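Local atomic coordinates of BauA (Acinetobacter baumannii, PDB entry 6HCP), a protein that probably imports iron across the outer membrane of Acinetobacter baumannii as a TonB-dependent receptor for the siderophore complex ferric preacinetobactin. Residues L442-K448 with A460-P466; T534-L540 with F552-Q558; D585-T589 with G598-V602. All coordinates share one frame. Numbering follows the deposited sequence.

Interaction 1: residues L442-K448 with A460-P466. With EDO (1,2-ethanediol), chain Y.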
loop_
_atom_site.group_PDB
_atom_site.type_symbol
_atom_site.label_atom_id
_atom_site.label_comp_id
_atom_site.label_asym_id
_atom_site.label_seq_id
_atom_site.Cartn_x
_atom_site.Cartn_y
_atom_site.Cartn_z
ATOM N N LEU A 442 -15.722 -26.334 -46.372
ATOM C CA LEU A 442 -14.353 -26.769 -46.433
ATOM C C LEU A 442 -13.474 -25.648 -46.967
ATOM O O LEU A 442 -13.958 -24.704 -47.582
ATOM C CB LEU A 442 -14.273 -28.042 -47.281
ATOM C CG LEU A 442 -14.397 -27.871 -48.783
ATOM C CD1 LEU A 442 -13.110 -27.336 -49.384
ATOM C CD2 LEU A 442 -14.749 -29.216 -49.414
ATOM N N ARG A 443 -12.167 -25.767 -46.674
ATOM C CA ARG A 443 -11.173 -24.859 -47.166
ATOM C C ARG A 443 -9.933 -25.651 -47.600
ATOM O O ARG A 443 -9.515 -26.579 -46.942
ATOM C CB ARG A 443 -10.824 -23.813 -46.105
ATOM C CG ARG A 443 -9.728 -22.847 -46.517
ATOM C CD ARG A 443 -9.483 -21.720 -45.506
ATOM N NE ARG A 443 -10.673 -20.939 -45.213
ATOM C CZ ARG A 443 -11.267 -20.101 -46.053
ATOM N NH1 ARG A 443 -10.615 -19.673 -47.130
ATOM N NH2 ARG A 443 -12.509 -19.696 -45.793
ATOM N N HIS A 444 -9.368 -25.242 -48.731
ATOM C CA HIS A 444 -8.154 -25.827 -49.242
ATOM C C HIS A 444 -7.059 -24.781 -49.075
ATOM O O HIS A 444 -7.195 -23.655 -49.531
ATOM C CB HIS A 444 -8.305 -26.257 -50.718
ATOM C CG HIS A 444 -7.101 -26.970 -51.249
ATOM N ND1 HIS A 444 -6.825 -28.278 -50.907
ATOM C CD2 HIS A 444 -6.120 -26.574 -52.095
ATOM C CE1 HIS A 444 -5.672 -28.629 -51.448
ATOM N NE2 HIS A 444 -5.247 -27.630 -52.217
ATOM N N GLN A 445 -5.999 -25.175 -48.373
ATOM C CA GLN A 445 -4.957 -24.263 -47.897
ATOM C C GLN A 445 -3.607 -24.700 -48.486
ATOM O O GLN A 445 -3.262 -25.871 -48.401
ATOM C CB GLN A 445 -4.891 -24.324 -46.370
ATOM C CG GLN A 445 -3.799 -23.446 -45.764
ATOM C CD GLN A 445 -4.230 -22.004 -45.707
ATOM O OE1 GLN A 445 -5.297 -21.668 -45.184
ATOM N NE2 GLN A 445 -3.402 -21.137 -46.247
ATOM N N THR A 446 -2.840 -23.734 -48.986
ATOM C CA THR A 446 -1.490 -23.972 -49.436
ATOM C C THR A 446 -0.509 -23.085 -48.659
ATOM O O THR A 446 -0.826 -21.963 -48.335
ATOM C CB THR A 446 -1.368 -23.761 -50.955
ATOM O OG1 THR A 446 -2.326 -24.619 -51.581
ATOM C CG2 THR A 446 -0.000 -24.126 -51.490
ATOM N N VAL A 447 0.740 -23.546 -48.531
ATOM C CA VAL A 447 1.797 -22.779 -47.870
ATOM C C VAL A 447 3.153 -23.154 -48.475
ATOM O O VAL A 447 3.421 -24.328 -48.773
ATOM C CB VAL A 447 1.789 -23.026 -46.354
ATOM C CG1 VAL A 447 1.981 -24.482 -46.023
ATOM C CG2 VAL A 447 2.822 -22.179 -45.636
ATOM N N LYS A 448 4.023 -22.146 -48.582
ATOM C CA LYS A 448 5.405 -22.355 -48.941
ATOM C C LYS A 448 6.281 -21.364 -48.169
ATOM O O LYS A 448 6.029 -20.173 -48.224
ATOM C CB LYS A 448 5.618 -22.136 -50.443
ATOM C CG LYS A 448 7.023 -22.460 -50.923
ATOM C CD LYS A 448 7.198 -22.368 -52.421
ATOM C CE LYS A 448 8.619 -22.719 -52.811
ATOM N NZ LYS A 448 8.856 -22.521 -54.255
ATOM N N ALA A 460 5.988 -26.031 -52.001
ATOM C CA ALA A 460 4.625 -25.767 -51.479
ATOM C C ALA A 460 3.976 -27.077 -51.053
ATOM O O ALA A 460 4.236 -28.127 -51.631
ATOM C CB ALA A 460 3.784 -25.070 -52.520
ATOM N N LYS A 461 3.157 -27.002 -50.005
ATOM C CA LYS A 461 2.378 -28.125 -49.534
ATOM C C LYS A 461 0.952 -27.628 -49.269
ATOM O O LYS A 461 0.735 -26.440 -49.053
ATOM C CB LYS A 461 2.982 -28.746 -48.267
ATOM C CG LYS A 461 4.367 -29.358 -48.441
ATOM C CD LYS A 461 4.403 -30.567 -49.364
ATOM C CE LYS A 461 5.826 -30.923 -49.746
ATOM N NZ LYS A 461 5.880 -32.110 -50.620
ATOM N N SER A 462 -0.003 -28.556 -49.234
ATOM C CA SER A 462 -1.423 -28.200 -49.170
ATOM C C SER A 462 -2.117 -29.141 -48.199
ATOM O O SER A 462 -1.679 -30.297 -47.982
ATOM C CB SER A 462 -2.091 -28.268 -50.539
ATOM O OG SER A 462 -1.504 -27.334 -51.421
ATOM N N ALA A 463 -3.290 -28.700 -47.741
ATOM C CA ALA A 463 -4.208 -29.532 -47.023
ATOM C C ALA A 463 -5.633 -29.024 -47.245
ATOM O O ALA A 463 -5.843 -27.842 -47.523
ATOM C CB ALA A 463 -3.863 -29.541 -45.558
ATOM N N THR A 464 -6.589 -29.908 -46.971
ATOM C CA THR A 464 -8.008 -29.590 -47.065
ATOM C C THR A 464 -8.644 -29.819 -45.699
ATOM O O THR A 464 -8.428 -30.868 -45.096
ATOM C CB THR A 464 -8.713 -30.454 -48.124
ATOM O OG1 THR A 464 -7.996 -30.326 -49.349
ATOM C CG2 THR A 464 -10.145 -30.033 -48.345
ATOM N N THR A 465 -9.353 -28.783 -45.205
ATOM C CA THR A 465 -9.864 -28.750 -43.865
ATOM C C THR A 465 -11.381 -28.563 -43.904
ATOM O O THR A 465 -11.882 -27.574 -44.415
ATOM C CB THR A 465 -9.141 -27.677 -43.035
ATOM O OG1 THR A 465 -9.573 -27.841 -41.692
ATOM C CG2 THR A 465 -9.368 -26.259 -43.507
ATOM N N PRO A 466 -12.150 -29.450 -43.258
ATOM C CA PRO A 466 -13.596 -29.266 -43.162
ATOM C C PRO A 466 -13.991 -28.584 -41.845
ATOM O O PRO A 466 -13.205 -28.569 -40.898
ATOM C CB PRO A 466 -14.103 -30.710 -43.183
ATOM C CG PRO A 466 -13.023 -31.467 -42.423
ATOM C CD PRO A 466 -11.721 -30.756 -42.746
HETATM C C1 EDO Y . 9.520 -33.075 -51.346
HETATM O O1 EDO Y . 8.380 -32.578 -52.033
HETATM C C2 EDO Y . 9.574 -32.284 -50.062
HETATM O O2 EDO Y . 8.784 -33.005 -49.048
HETATM O O HOH W 1 -3.036 -27.850 -53.714
#

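Interaction 2: residues T534-L540 with F552-Q558. With EDO (1,2-ethanediol), chain E.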
loop_
_atom_site.group_PDB
_atom_site.type_symbol
_atom_site.label_atom_id
_atom_site.label_comp_id
_atom_site.label_asym_id
_atom_site.label_seq_id
_atom_site.Cartn_x
_atom_site.Cartn_y
_atom_site.Cartn_z
ATOM N N THR A 534 -7.021 -31.568 -30.122
ATOM C CA THR A 534 -5.751 -32.256 -30.298
ATOM C C THR A 534 -4.871 -31.458 -31.245
ATOM O O THR A 534 -5.302 -31.068 -32.319
ATOM C CB THR A 534 -5.943 -33.703 -30.785
ATOM O OG1 THR A 534 -6.663 -33.671 -32.016
ATOM C CG2 THR A 534 -6.677 -34.544 -29.766
ATOM N N LYS A 535 -3.588 -31.332 -30.878
ATOM C CA LYS A 535 -2.630 -30.607 -31.696
ATOM C C LYS A 535 -1.422 -31.507 -31.941
ATOM O O LYS A 535 -0.759 -31.953 -31.001
ATOM C CB LYS A 535 -2.173 -29.308 -31.024
ATOM C CG LYS A 535 -1.183 -28.490 -31.843
ATOM C CD LYS A 535 -0.768 -27.148 -31.182
ATOM C CE LYS A 535 -0.250 -26.115 -32.151
ATOM N NZ LYS A 535 1.037 -26.503 -32.778
ATOM N N PRO A 536 -1.058 -31.740 -33.212
ATOM C CA PRO A 536 0.085 -32.603 -33.506
ATOM C C PRO A 536 1.425 -31.865 -33.357
ATOM O O PRO A 536 1.480 -30.639 -33.467
ATOM C CB PRO A 536 -0.133 -33.047 -34.962
ATOM C CG PRO A 536 -1.026 -31.986 -35.560
ATOM C CD PRO A 536 -1.819 -31.368 -34.412
ATOM N N SER A 537 2.500 -32.642 -33.150
ATOM C CA SER A 537 3.844 -32.133 -33.211
ATOM C C SER A 537 4.728 -33.188 -33.888
ATOM O O SER A 537 4.375 -34.356 -33.988
ATOM C CB SER A 537 4.381 -31.775 -31.824
ATOM O OG SER A 537 4.478 -32.947 -31.016
ATOM N N SER A 538 5.873 -32.718 -34.371
ATOM C CA SER A 538 6.786 -33.536 -35.168
ATOM C C SER A 538 8.128 -33.649 -34.437
ATOM O O SER A 538 8.523 -32.721 -33.772
ATOM C CB SER A 538 6.944 -32.940 -36.536
ATOM O OG SER A 538 5.721 -32.981 -37.269
ATOM N N TYR A 539 8.817 -34.781 -34.596
ATOM C CA TYR A 539 10.139 -34.961 -34.004
ATOM C C TYR A 539 10.876 -36.128 -34.681
ATOM O O TYR A 539 10.274 -36.958 -35.349
ATOM C CB TYR A 539 9.995 -35.190 -32.498
ATOM C CG TYR A 539 9.099 -36.340 -32.134
ATOM C CD1 TYR A 539 9.595 -37.630 -32.138
ATOM C CD2 TYR A 539 7.790 -36.161 -31.725
ATOM C CE1 TYR A 539 8.788 -38.722 -31.890
ATOM C CE2 TYR A 539 6.977 -37.245 -31.426
ATOM C CZ TYR A 539 7.472 -38.531 -31.526
ATOM O OH TYR A 539 6.716 -39.640 -31.265
ATOM N N LEU A 540 12.176 -36.218 -34.403
ATOM C CA LEU A 540 13.047 -37.303 -34.841
ATOM C C LEU A 540 12.909 -38.485 -33.883
ATOM O O LEU A 540 13.132 -38.326 -32.697
ATOM C CB LEU A 540 14.465 -36.731 -34.855
ATOM C CG LEU A 540 15.505 -37.482 -35.678
ATOM C CD1 LEU A 540 15.006 -37.750 -37.096
ATOM C CD2 LEU A 540 16.815 -36.698 -35.714
ATOM N N PHE A 552 11.970 -38.903 -39.026
ATOM C CA PHE A 552 11.205 -37.713 -38.632
ATOM C C PHE A 552 9.708 -37.975 -38.836
ATOM O O PHE A 552 9.283 -38.377 -39.935
ATOM C CB PHE A 552 11.693 -36.508 -39.422
ATOM C CG PHE A 552 11.258 -35.166 -38.885
ATOM C CD1 PHE A 552 11.785 -34.676 -37.699
ATOM C CD2 PHE A 552 10.324 -34.392 -39.564
ATOM C CE1 PHE A 552 11.396 -33.443 -37.209
ATOM C CE2 PHE A 552 9.938 -33.150 -39.076
ATOM C CZ PHE A 552 10.481 -32.674 -37.902
ATOM N N VAL A 553 8.933 -37.858 -37.749
ATOM C CA VAL A 553 7.532 -38.261 -37.734
ATOM C C VAL A 553 6.658 -37.116 -37.208
ATOM O O VAL A 553 7.141 -36.236 -36.513
ATOM C CB VAL A 553 7.309 -39.546 -36.916
ATOM C CG1 VAL A 553 7.980 -40.740 -37.563
ATOM C CG2 VAL A 553 7.745 -39.394 -35.463
ATOM N N SER A 554 5.363 -37.166 -37.554
ATOM C CA SER A 554 4.366 -36.160 -37.149
ATOM C C SER A 554 3.401 -36.798 -36.148
ATOM O O SER A 554 2.261 -36.394 -36.073
ATOM C CB SER A 554 3.653 -35.612 -38.360
ATOM O OG SER A 554 3.023 -36.673 -39.069
ATOM N N ASP A 555 3.956 -37.659 -35.288
ATOM C CA ASP A 555 3.270 -38.563 -34.367
ATOM C C ASP A 555 3.000 -37.908 -33.000
ATOM O O ASP A 555 2.367 -38.521 -32.155
ATOM C CB ASP A 555 4.136 -39.795 -34.056
ATOM C CG ASP A 555 4.230 -40.794 -35.186
ATOM O OD1 ASP A 555 3.494 -40.614 -36.167
ATOM O OD2 ASP A 555 5.126 -41.667 -35.122
ATOM N N GLY A 556 3.634 -36.778 -32.705
ATOM C CA GLY A 556 3.467 -36.191 -31.374
ATOM C C GLY A 556 2.057 -35.641 -31.221
ATOM O O GLY A 556 1.414 -35.283 -32.206
ATOM N N GLU A 557 1.596 -35.514 -29.978
ATOM C CA GLU A 557 0.288 -34.968 -29.747
ATOM C C GLU A 557 0.201 -34.323 -28.365
ATOM O O GLU A 557 0.628 -34.909 -27.363
ATOM C CB GLU A 557 -0.762 -36.062 -29.874
ATOM C CG GLU A 557 -2.184 -35.534 -29.759
ATOM C CD GLU A 557 -3.229 -36.627 -29.901
ATOM O OE1 GLU A 557 -3.548 -37.306 -28.880
ATOM O OE2 GLU A 557 -3.748 -36.752 -31.020
ATOM N N GLN A 558 -0.533 -33.206 -28.330
ATOM C CA GLN A 558 -1.055 -32.627 -27.111
ATOM C C GLN A 558 -2.586 -32.621 -27.237
ATOM O O GLN A 558 -3.126 -32.329 -28.310
ATOM C CB GLN A 558 -0.511 -31.213 -26.929
ATOM C CG GLN A 558 -1.057 -30.511 -25.679
ATOM C CD GLN A 558 -0.367 -29.202 -25.361
ATOM O OE1 GLN A 558 0.782 -28.983 -25.726
ATOM N NE2 GLN A 558 -1.090 -28.290 -24.728
HETATM C C1 EDO E . 3.479 -32.129 -27.877
HETATM O O1 EDO E . 2.868 -32.433 -29.129
HETATM C C2 EDO E . 3.724 -33.472 -27.204
HETATM O O2 EDO E . 4.803 -34.113 -27.885
HETATM O O HOH W 2 6.666 -42.385 -33.173
#

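Interaction 3: residues D585-T589 with G598-V602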
loop_
_atom_site.group_PDB
_atom_site.type_symbol
_atom_site.label_atom_id
_atom_site.label_comp_id
_atom_site.label_asym_id
_atom_site.label_seq_id
_atom_site.Cartn_x
_atom_site.Cartn_y
_atom_site.Cartn_z
ATOM N N ASP A 585 -7.442 -29.610 -18.901
ATOM C CA ASP A 585 -6.572 -30.759 -18.798
ATOM C C ASP A 585 -5.709 -30.809 -20.055
ATOM O O ASP A 585 -6.132 -31.347 -21.080
ATOM C CB ASP A 585 -7.397 -32.039 -18.624
ATOM C CG ASP A 585 -6.553 -33.293 -18.584
ATOM O OD1 ASP A 585 -5.442 -33.190 -18.042
ATOM O OD2 ASP A 585 -6.929 -34.273 -19.279
ATOM N N PRO A 586 -4.520 -30.161 -20.039
ATOM C CA PRO A 586 -3.652 -30.083 -21.206
ATOM C C PRO A 586 -2.594 -31.188 -21.129
ATOM O O PRO A 586 -1.686 -31.112 -20.292
ATOM C CB PRO A 586 -3.041 -28.681 -21.067
ATOM C CG PRO A 586 -2.970 -28.451 -19.570
ATOM C CD PRO A 586 -3.970 -29.382 -18.912
ATOM N N GLU A 587 -2.851 -32.296 -21.832
ATOM C CA GLU A 587 -2.061 -33.515 -21.646
ATOM C C GLU A 587 -1.153 -33.749 -22.856
ATOM O O GLU A 587 -1.587 -33.680 -24.001
ATOM C CB GLU A 587 -2.966 -34.727 -21.409
ATOM C CG GLU A 587 -2.155 -36.017 -21.261
ATOM C CD GLU A 587 -2.952 -37.263 -20.886
ATOM O OE1 GLU A 587 -4.024 -37.107 -20.358
ATOM O OE2 GLU A 587 -2.486 -38.376 -21.138
ATOM N N LEU A 588 0.103 -34.101 -22.581
ATOM C CA LEU A 588 1.043 -34.515 -23.605
ATOM C C LEU A 588 0.822 -36.017 -23.844
ATOM O O LEU A 588 1.248 -36.820 -23.040
ATOM C CB LEU A 588 2.472 -34.238 -23.153
ATOM C CG LEU A 588 2.770 -32.790 -22.752
ATOM C CD1 LEU A 588 4.234 -32.653 -22.368
ATOM C CD2 LEU A 588 2.438 -31.853 -23.907
ATOM N N THR A 589 -0.024 -36.346 -24.822
ATOM C CA THR A 589 -0.484 -37.735 -24.987
ATOM C C THR A 589 0.561 -38.568 -25.731
ATOM O O THR A 589 0.719 -39.753 -25.430
ATOM C CB THR A 589 -1.839 -37.808 -25.696
ATOM O OG1 THR A 589 -1.718 -37.069 -26.910
ATOM C CG2 THR A 589 -2.953 -37.287 -24.821
ATOM N N GLY A 598 1.556 -38.645 -20.989
ATOM C CA GLY A 598 0.667 -38.533 -19.868
ATOM C C GLY A 598 1.028 -37.371 -18.949
ATOM O O GLY A 598 0.280 -37.072 -18.025
ATOM N N HIS A 599 2.091 -36.630 -19.278
ATOM C CA HIS A 599 2.460 -35.447 -18.465
ATOM C C HIS A 599 1.542 -34.267 -18.818
ATOM O O HIS A 599 0.815 -34.280 -19.824
ATOM C CB HIS A 599 3.932 -35.093 -18.676
ATOM C CG HIS A 599 4.886 -36.068 -18.073
ATOM N ND1 HIS A 599 6.248 -35.864 -18.083
ATOM C CD2 HIS A 599 4.683 -37.263 -17.467
ATOM C CE1 HIS A 599 6.852 -36.890 -17.500
ATOM N NE2 HIS A 599 5.914 -37.767 -17.131
ATOM N N THR A 600 1.568 -33.252 -17.961
ATOM C CA THR A 600 0.805 -32.026 -18.171
ATOM C C THR A 600 1.676 -31.056 -18.975
ATOM O O THR A 600 2.872 -30.951 -18.750
ATOM C CB THR A 600 0.384 -31.414 -16.833
ATOM O OG1 THR A 600 -0.454 -32.357 -16.174
ATOM C CG2 THR A 600 -0.335 -30.093 -16.964
ATOM N N ALA A 601 1.069 -30.372 -19.943
ATOM C CA ALA A 601 1.767 -29.385 -20.753
ATOM C C ALA A 601 2.297 -28.263 -19.858
ATOM O O ALA A 601 1.705 -27.968 -18.802
ATOM C CB ALA A 601 0.853 -28.826 -21.813
ATOM N N VAL A 602 3.375 -27.623 -20.322
ATOM C CA VAL A 602 4.007 -26.542 -19.565
ATOM C C VAL A 602 3.144 -25.275 -19.628
ATOM O O VAL A 602 2.269 -25.118 -20.483
ATOM C CB VAL A 602 5.434 -26.256 -20.064
ATOM C CG1 VAL A 602 6.359 -27.458 -19.891
ATOM C CG2 VAL A 602 5.427 -25.762 -21.501
#

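Interaction 1: residues L442-K448 with A460-P466
His-444 swings its imidazole across to the neighbouring strand, where its NE2 comes within 3.6 Å of Ser-462 CB and its ND1 hydrogen-bonds Thr-464 OG1, which sits at the ring edge, at 2.8 Å. Water 1 closes a second link, 2.7 Å from His-444 NE2 and 2.8 Å from Ser-462 OG. Ser-462 OG also hydrogen-bonds Thr-446 OG1 (2.8 Å), so a continuous polar network runs over the face that carries Leu-442, His-444, Thr-446, Ser-462, Thr-464 and Pro-466. At one end of it Leu-442 CD1 packs on Thr-464 CG2 at 4.1 Å, and a detergent molecule touches Pro-466.

Beneath this network the backbones pair regularly. The segment axes approach to 4.6 Å, their N-to-C directions 161° apart, so nearly antiparallel. Arg-443 with Thr-465, Gln-445 with Ala-463 and Val-447 with Lys-461 each make two hydrogen bonds of 2.8 to 3.0 Å, from the N of either residue to the O of its partner. Lys-461 NZ hydrogen-bonds O1 of the ethanediol at 2.9 Å, a molecule probably from the crystallisation liquor. The opposite face turns to the plug. There Arg-443 donates to the carbonyl of Leu-147 and to Ser-422 and Asn-368, and forms a cation-pi contact with Phe-51, while Thr-465 OG1 is hydrogen-bonded to Glu-486. The regular antiparallel hairpin, with Arg-443 and Gln-445 toward the plug and detergent at the Pro-466 end of the other face, is consistent with the barrel wall of a TonB-dependent receptor.

Interaction 2: residues T534-L540 with F552-Q558
Six backbone hydrogen bonds hold residues 534-540 to 552-558, in three reciprocal pairs: Lys-535 N to Gln-558 O (2.8 Å) with Gln-558 N to Lys-535 O (3.0 Å), Ser-537 N to Gly-556 O (3.0 Å) with Gly-556 N to Ser-537 O (2.8 Å), and Tyr-539 N to Val-553 O (2.9 Å) with Val-553 N to Tyr-539 O (2.9 Å). The bond from Gly-556 is bent, with an N-H...O angle of 131°. Between the last two pairs one strand spends Ser-538 alone while the other spends Ser-554 and Asp-555.

Ser-537 OG hydrogen-bonds O1 of an ethanediol, probably from the crystallisation liquor, at 2.5 Å, and water 2 donates to Asp-555 OD2 at 2.6 Å while lying at a weak 3.3 Å from Tyr-539 OH. Glu-557 finds its main partner next door, in the hydroxyl of Thr-589.

Packing completes the contact. The Tyr-539 ring receives Val-553 CG2 over one face, a CH-pi contact 4.2 Å from the centroid. With Ser-537 as it stands, an ideal CB at Gly-556 would lie 2.1 Å from Ser-537 OG, a clash, and tight against Tyr-539 CE2 at 3.3 Å. Phe-552 extends over the partner strand, its CZ 3.8 Å from Ser-538 CB and its CD1 3.5 Å from Tyr-539 C, and its ring also meets Phe-505. Toward the plug, Lys-535 and Gln-558 touch Tyr-109. The one-residue register shift between Ser-537 and Tyr-539 defines a beta bulge, and the segment axes stand at 136°, in neighbouring antiparallel strands of the barrel wall.

Interaction 3: residues D585-T589 with G598-V602
Leu-588, Pro-586 and Ala-601 give up the most surface here, 75, 58 and 56 Å² respectively, and the first two both meet the third. The methyl of Ala-601 is shared: Pro-586 CB and Leu-588 CD2 each lie 4.0 Å from Ala-601 CB. Leu-588 reaches further along the second segment, with CD1 4.4 Å from His-599 CB and 4.2 Å from Thr-600 O, while Pro-586 CG lies 4.1 Å from Thr-600 CG2.

The same three residues also carry backbone hydrogen bonds. Ala-601 N donates to Pro-586 O (2.9 Å) and Leu-588 N to His-599 O (2.9 Å), both nearly straight at 171°; Leu-588 O in turn accepts from Gly-598 N at 2.8 Å and 151°. Gly-598 has a positive phi of 83°, where a CB would be jammed against the preceding carbonyl, so the backbone itself calls for glycine. Glu-587 OE2 lies 3.4 Å from Gly-598 CA.

Strand 599-618 is only weakly bonded at this end, and its residues take partners beyond the hairpin: His-599 ND1 hydrogen-bonds the carbonyl of Ala-640, and Thr-600 N hydrogen-bonds Asn-642. On the other side, strand 575-590 is backed by strand 549-569, with Gln-558 against Leu-588 and Ala-601. Three main-chain bonds and a small apolar cluster, with 354 Å² buried in all and no side-chain hydrogen bond or salt bridge between the segments, imply that the hairpin is joined here by backbone pairing and modest apolar packing round Ala-601.

All three contacts pair strands of one barrel sheet, in series along the chain. Interactions 2 and 3 adjoin, their centres 14 Å apart: strands 549-569 and 575-590 are neighbours, and Glu-557 OE1 lies 2.7 Å from Thr-589 OG1, a probable hydrogen bond. Interaction 1 stands apart, its nearest atoms about 11 Å from interaction 2 and about 19 Å from interaction 3. It is partly buried, with regular pairing and a polar histidine-hydroxyl network across the strands. Interaction 2 is a surface contact broken by a bulge, its packing led by Tyr-539 and Phe-552. Interaction 3, also partly buried, is the smallest, apolar between its side chains and paired through three main-chain hydrogen bonds over a short length.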